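Side-chain contacts in uncharacterized protein (Listeria monocytogenes, PDB 3MAB), which is of unknown function, although its TfoX C-terminal-type domain of the helix-hairpin-helix clan suggests, without proof, a role connected with nucleic acids: residues G13-L16 with E17-L20; A39-R42 with I43-N46; L70-A73 with K74-E77. The protein carries 2 engineered substitutions. All coordinates share one frame; numbering follows the deposited sequence. Where two conformers were deposited one is given.

Interaction 1: G13-L16 with E17-L20; sequences GKVL and EQDL
Gly13 and Glu17 meet through the backbone at the start of helix 14-22: Glu17 N gives its hydrogen to Gly13 O at 3.0 Å, nearly straight at 165°. Gly13 is the N-cap residue, and the next three i to i+4 bonds, into Lys14 O, Val15 O and Leu16 O, carry the helix onward. Side chains then fill in around these carbonyls. Val15 keeps CG1 anti to its backbone N (chi1 169°), which sets that methyl 4.1 Å from Asp19 OD2, the two side chains running alongside each other in the same direction. Its other methyl, CG2, lies 4.0 Å from Gln18 OE1, and Gln18 CG passes 3.3 Å from Lys14 O. On another face Leu16 CD1 comes to 4.5 Å from Leu20 CG, a loose apolar touch one turn along; both leucines pack on helices 28-46 and 52-63, Leu16 on Ile43 and Ala57, Leu20 on Ala39 and Leu58, so branched apolar chains suit these two places. Glu17 is extended beyond CG and reaches a water that donates to Glu17 OE1 at 2.7 Å and to Lys14 O at 3.0 Å, giving that carbonyl a second donor besides Gln18 N. The other carboxylate oxygen, OE2, is positioned by the backbone N of Ser7, which ties the helix to the chain before it. With backbone N-H and water both donating to it, the carboxylate of Glu17 is probably kept ionised, and, at the end of the first turn, its charge may gain a little from the positive end of the helix dipole.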
# COMPACT_ATOMS: atom_id res chain seq x y z
N GLY B 13 6.14 -7.11 -2.84
CA GLY B 13 7.47 -7.63 -2.57
C GLY B 13 8.28 -7.81 -3.82
O GLY B 13 7.80 -7.62 -4.93
N LYS B 14 9.52 -8.23 -3.65
CA LYS B 14 10.42 -8.21 -4.80
C LYS B 14 9.96 -9.26 -5.82
O LYS B 14 9.99 -9.02 -7.01
CB LYS B 14 11.88 -8.39 -4.35
CG LYS B 14 12.41 -7.20 -3.54
CD LYS B 14 11.80 -7.09 -2.14
CE LYS B 14 12.69 -6.37 -1.15
NZ LYS B 14 12.21 -6.57 0.26
N VAL B 15 9.50 -10.40 -5.37
CA VAL B 15 9.08 -11.44 -6.24
C VAL B 15 7.79 -11.11 -7.02
O VAL B 15 7.63 -11.36 -8.22
CB VAL B 15 9.01 -12.73 -5.42
CG1 VAL B 15 8.33 -13.79 -6.19
CG2 VAL B 15 10.46 -13.15 -4.94
N LEU B 16 6.83 -10.51 -6.34
CA LEU B 16 5.65 -10.03 -7.05
C LEU B 16 6.01 -8.92 -8.08
O LEU B 16 5.44 -8.89 -9.16
CB LEU B 16 4.59 -9.54 -6.06
CG LEU B 16 3.27 -9.03 -6.60
CD1 LEU B 16 2.60 -10.04 -7.59
CD2 LEU B 16 2.30 -8.70 -5.46
N GLU B 17 6.94 -8.02 -7.73
CA GLU B 17 7.43 -7.02 -8.68
C GLU B 17 7.98 -7.79 -9.91
O GLU B 17 7.70 -7.41 -11.01
CB GLU B 17 8.53 -6.13 -8.07
CG GLU B 17 9.29 -5.25 -9.13
CD GLU B 17 10.27 -4.29 -8.51
OE1 GLU B 17 11.27 -4.76 -7.97
OE2 GLU B 17 9.98 -3.08 -8.49
N GLN B 18 8.81 -8.82 -9.72
CA GLN B 18 9.39 -9.57 -10.83
C GLN B 18 8.28 -10.22 -11.64
O GLN B 18 8.34 -10.24 -12.86
CB GLN B 18 10.38 -10.63 -10.33
CG GLN B 18 11.59 -10.04 -9.77
CD GLN B 18 12.46 -11.03 -9.00
OE1 GLN B 18 11.98 -12.04 -8.43
NE2 GLN B 18 13.74 -10.72 -8.96
N ASP B 19 7.28 -10.76 -10.97
CA ASP B 19 6.16 -11.42 -11.71
C ASP B 19 5.37 -10.41 -12.55
O ASP B 19 5.02 -10.69 -13.70
CB ASP B 19 5.20 -12.15 -10.74
CG ASP B 19 5.86 -13.38 -10.10
OD1 ASP B 19 6.87 -13.92 -10.63
OD2 ASP B 19 5.33 -13.81 -9.04
N LEU B 20 5.16 -9.22 -11.98
CA LEU B 20 4.49 -8.18 -12.72
C LEU B 20 5.31 -7.81 -13.99
O LEU B 20 4.77 -7.72 -15.06
CB LEU B 20 4.25 -6.97 -11.86
CG LEU B 20 3.08 -7.07 -10.88
CD1 LEU B 20 3.22 -5.91 -9.89
CD2 LEU B 20 1.71 -7.02 -11.59
O HOH W 1 12.28 -7.25 -7.79

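Interaction 2: A39-R42 with I43-N46; sequences AFLR and IWEN
Phe40 and Trp44, one turn apart near the C-terminal end of helix 28-46, make a partly buried aromatic contact. Their planes are near parallel, at 25°, but the Phe40 ring and the five-membered ring of Trp44 are slid apart, with centroids 5.4 Å from each other, so little of either overlaps. The closest side-chain approach is Phe40 CE2 to Trp44 CB, 3.9 Å, and the same ring atom lies 4.0 Å from Trp44 CD1. Both rings leave the helix with CG anti to the backbone N (chi1 near 180° in each), which sends them out on neighbouring paths. Leu41 runs alongside the indole, its CD2 4.0 Å from Trp44 CE3. Ile43 holds CG1 in the crowded position between N and C (chi1 61°), bringing CG1 within 3.2 Å of Phe40 O. Farther round the helix a water donates to both Arg42 O, at 2.8 Å, and Glu45 OE1, at 2.9 Å; glutamate suits this exposed place. Trp44 NE1 is hydrogen-bonded to Glu86, and Arg42 makes a salt bridge with Glu38 and donates to Ala23 O. Apolar residues suit the packed sides: Phe40 and Leu41 lean on Leu85 of helix 72-85, whereas Ala39 and Ile43 face helix 14-22.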
# COMPACT_ATOMS: atom_id res chain seq x y z
N ALA B 39 -4.04 -7.34 -13.90
CA ALA B 39 -2.65 -7.65 -13.54
C ALA B 39 -2.56 -9.07 -12.97
O ALA B 39 -1.68 -9.86 -13.32
CB ALA B 39 -2.13 -6.62 -12.58
N PHE B 40 -3.51 -9.41 -12.11
CA PHE B 40 -3.57 -10.75 -11.54
C PHE B 40 -3.72 -11.79 -12.64
O PHE B 40 -3.01 -12.78 -12.61
CB PHE B 40 -4.70 -10.91 -10.52
CG PHE B 40 -4.77 -12.25 -9.92
CD1 PHE B 40 -4.01 -12.53 -8.81
CD2 PHE B 40 -5.54 -13.27 -10.44
CE1 PHE B 40 -3.99 -13.76 -8.25
CE2 PHE B 40 -5.52 -14.53 -9.84
CZ PHE B 40 -4.75 -14.75 -8.74
N LEU B 41 -4.61 -11.58 -13.61
CA LEU B 41 -4.83 -12.57 -14.66
C LEU B 41 -3.52 -12.80 -15.43
O LEU B 41 -3.20 -13.92 -15.87
CB LEU B 41 -5.94 -12.13 -15.62
CG LEU B 41 -7.35 -12.33 -15.12
CD1 LEU B 41 -8.29 -11.73 -16.09
CD2 LEU B 41 -7.69 -13.81 -14.84
N ARG B 42 -2.81 -11.71 -15.68
CA ARG B 42 -1.56 -11.80 -16.44
C ARG B 42 -0.51 -12.65 -15.70
O ARG B 42 0.21 -13.38 -16.35
CB ARG B 42 -1.07 -10.39 -16.82
CG ARG B 42 -1.95 -9.87 -17.90
CD ARG B 42 -1.95 -8.43 -18.25
NE ARG B 42 -0.69 -8.03 -18.81
CZ ARG B 42 -0.41 -6.83 -19.32
NH1 ARG B 42 -1.33 -5.90 -19.46
NH2 ARG B 42 0.83 -6.56 -19.71
N ILE B 43 -0.40 -12.48 -14.40
CA ILE B 43 0.55 -13.26 -13.63
C ILE B 43 0.07 -14.69 -13.45
O ILE B 43 0.88 -15.60 -13.49
CB ILE B 43 0.98 -12.59 -12.30
CG1 ILE B 43 -0.12 -12.33 -11.30
CG2 ILE B 43 1.63 -11.23 -12.61
CD1 ILE B 43 0.45 -11.81 -9.86
N TRP B 44 -1.24 -14.86 -13.30
CA TRP B 44 -1.86 -16.19 -13.13
C TRP B 44 -1.78 -17.03 -14.39
O TRP B 44 -1.55 -18.24 -14.32
CB TRP B 44 -3.27 -15.96 -12.70
CG TRP B 44 -4.11 -17.17 -12.49
CD1 TRP B 44 -4.16 -17.92 -11.37
CD2 TRP B 44 -5.14 -17.66 -13.37
NE1 TRP B 44 -5.14 -18.87 -11.49
CE2 TRP B 44 -5.76 -18.73 -12.71
CE3 TRP B 44 -5.61 -17.27 -14.63
CZ2 TRP B 44 -6.78 -19.45 -13.27
CZ3 TRP B 44 -6.63 -17.98 -15.20
CH2 TRP B 44 -7.17 -19.09 -14.55
N GLU B 45 -1.85 -16.39 -15.54
CA GLU B 45 -1.64 -17.06 -16.81
C GLU B 45 -0.21 -17.67 -16.85
O GLU B 45 -0.02 -18.75 -17.40
CB GLU B 45 -1.81 -16.04 -17.94
CG GLU B 45 -1.43 -16.60 -19.31
CD GLU B 45 -1.76 -15.67 -20.45
OE1 GLU B 45 -1.68 -14.45 -20.29
OE2 GLU B 45 -2.07 -16.20 -21.55
N ASN B 46 0.77 -17.00 -16.27
CA ASN B 46 2.19 -17.43 -16.27
C ASN B 46 2.48 -18.41 -15.15
O ASN B 46 3.40 -19.19 -15.26
CB ASN B 46 3.11 -16.22 -16.15
CG ASN B 46 3.19 -15.40 -17.43
OD1 ASN B 46 2.82 -15.89 -18.51
ND2 ASN B 46 3.70 -14.15 -17.33
O HOH W 2 0.48 -12.96 -19.11

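Interaction 3: L70-A73 with K74-E77; sequences LDEA and KKIE
Leu70 packs its CB against the aliphatic run of Lys75, 3.9 Å from Lys75 CG, while Lys75 CE lies 3.2 Å from Leu70 O. The lysine is well suited here, since its methylenes lie against the CB of Leu70 and its ammonium can still reach water; Leu70 also rests on Glu59 and Gln63 of helix 52-63. Asp71 follows as the N-cap of helix 72-85. Its CG stands between the backbone N and the carbonyl carbon (chi1 60°), turning OD1 back to accept from Lys74 N at 2.9 Å. The donor arrives from above the carboxylate plane, 42° out of it. Leu70 and Lys75, one before the cap and four after it, hold the positions that a hydrophobic staple would join; here one of them is a lysine, so the contact only resembles a staple. Aspartate is a common cap because it can take up an otherwise unbonded N-H of the first turn. With CG anti to the backbone N, Glu72 lays CG 4.0 Å from Ile76 CD1, and the bend at chi2 turns the carboxylate so that OE2 lies beside the same methyl; its OE1 and Lys75 NZ, 4.3 Å apart, are bridged by a water. Ala73, small and near the surface, accepts from Glu77 N through its carbonyl O at 2.9 Å. The same glutamate receives Lys74 NZ on OE1 in a 2.7 Å salt bridge, again from above the carboxylate plane, while its OE2 pairs with Lys37 of helix 28-46.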
# COMPACT_ATOMS: atom_id res chain seq x y z
N LEU B 70 -8.24 -2.79 2.96
CA LEU B 70 -9.23 -2.77 1.91
C LEU B 70 -10.63 -2.85 2.49
O LEU B 70 -10.86 -3.59 3.42
CB LEU B 70 -9.02 -3.92 0.91
CG LEU B 70 -7.83 -3.82 -0.06
CD1 LEU B 70 -7.52 -5.13 -0.74
CD2 LEU B 70 -8.14 -2.65 -1.06
N ASP B 71 -11.55 -2.09 1.92
CA ASP B 71 -12.94 -2.19 2.37
C ASP B 71 -13.52 -3.56 2.16
O ASP B 71 -13.10 -4.32 1.27
CB ASP B 71 -13.81 -1.07 1.80
CG ASP B 71 -13.86 -1.06 0.34
OD1 ASP B 71 -14.69 -1.76 -0.27
OD2 ASP B 71 -12.98 -0.41 -0.27
N GLU B 72 -14.52 -3.90 2.96
CA GLU B 72 -15.05 -5.22 2.93
C GLU B 72 -15.68 -5.52 1.57
O GLU B 72 -15.61 -6.64 1.08
CB GLU B 72 -16.12 -5.37 3.99
CG GLU B 72 -16.52 -6.79 4.24
CD GLU B 72 -15.39 -7.61 4.81
OE1 GLU B 72 -14.69 -7.02 5.67
OE2 GLU B 72 -15.26 -8.79 4.39
N ALA B 73 -16.35 -4.53 0.97
CA ALA B 73 -16.97 -4.74 -0.34
C ALA B 73 -15.95 -5.10 -1.41
O ALA B 73 -16.16 -5.99 -2.22
CB ALA B 73 -17.75 -3.57 -0.75
N LYS B 74 -14.81 -4.45 -1.39
CA LYS B 74 -13.77 -4.72 -2.34
C LYS B 74 -13.19 -6.08 -2.10
O LYS B 74 -12.94 -6.82 -3.06
CB LYS B 74 -12.68 -3.67 -2.28
CG LYS B 74 -11.54 -3.82 -3.31
CD LYS B 74 -11.97 -3.86 -4.72
CE LYS B 74 -12.49 -2.59 -5.20
NZ LYS B 74 -12.96 -2.76 -6.60
N LYS B 75 -12.95 -6.44 -0.84
CA LYS B 75 -12.41 -7.78 -0.57
C LYS B 75 -13.36 -8.89 -1.08
O LYS B 75 -12.91 -9.89 -1.68
CB LYS B 75 -12.17 -7.99 0.90
CG LYS B 75 -11.06 -7.18 1.49
CD LYS B 75 -10.91 -7.57 2.98
CE LYS B 75 -9.96 -6.69 3.70
NZ LYS B 75 -10.43 -6.47 5.10
N ILE B 76 -14.67 -8.71 -0.86
CA ILE B 76 -15.65 -9.67 -1.34
C ILE B 76 -15.67 -9.71 -2.85
O ILE B 76 -15.77 -10.79 -3.44
CB ILE B 76 -17.03 -9.43 -0.67
CG1 ILE B 76 -16.92 -9.88 0.79
CG2 ILE B 76 -18.15 -10.19 -1.43
CD1 ILE B 76 -18.05 -9.37 1.66
N GLU B 77 -15.58 -8.57 -3.52
CA GLU B 77 -15.53 -8.50 -4.97
C GLU B 77 -14.34 -9.31 -5.51
O GLU B 77 -14.45 -10.10 -6.49
CB GLU B 77 -15.46 -7.03 -5.39
CG GLU B 77 -15.28 -6.82 -6.89
CD GLU B 77 -14.98 -5.40 -7.26
OE1 GLU B 77 -14.94 -4.52 -6.38
OE2 GLU B 77 -14.82 -5.15 -8.47
O HOH W 3 -12.77 -5.38 5.86

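Along the chain the three contacts come in series, each within a single helix: interaction 1 at the start of helix 14-22, interaction 2 near the end of helix 28-46 and interaction 3 at the start of helix 72-85. The first two have centres about 12 Å apart and touch where the successive helices pack, Leu16 CD1 lying 3.6 Å from Ile43 CD1. Interaction 3 lies across the chain's centre from both, its centre about 23 Å from that of interaction 1 and 20 Å from that of interaction 2. Helix 52-63 touches residues of both interactions 1 and 3, and helix 72-85 reaches interaction 2 farther along, so these local turns belong to one compact all-helical domain.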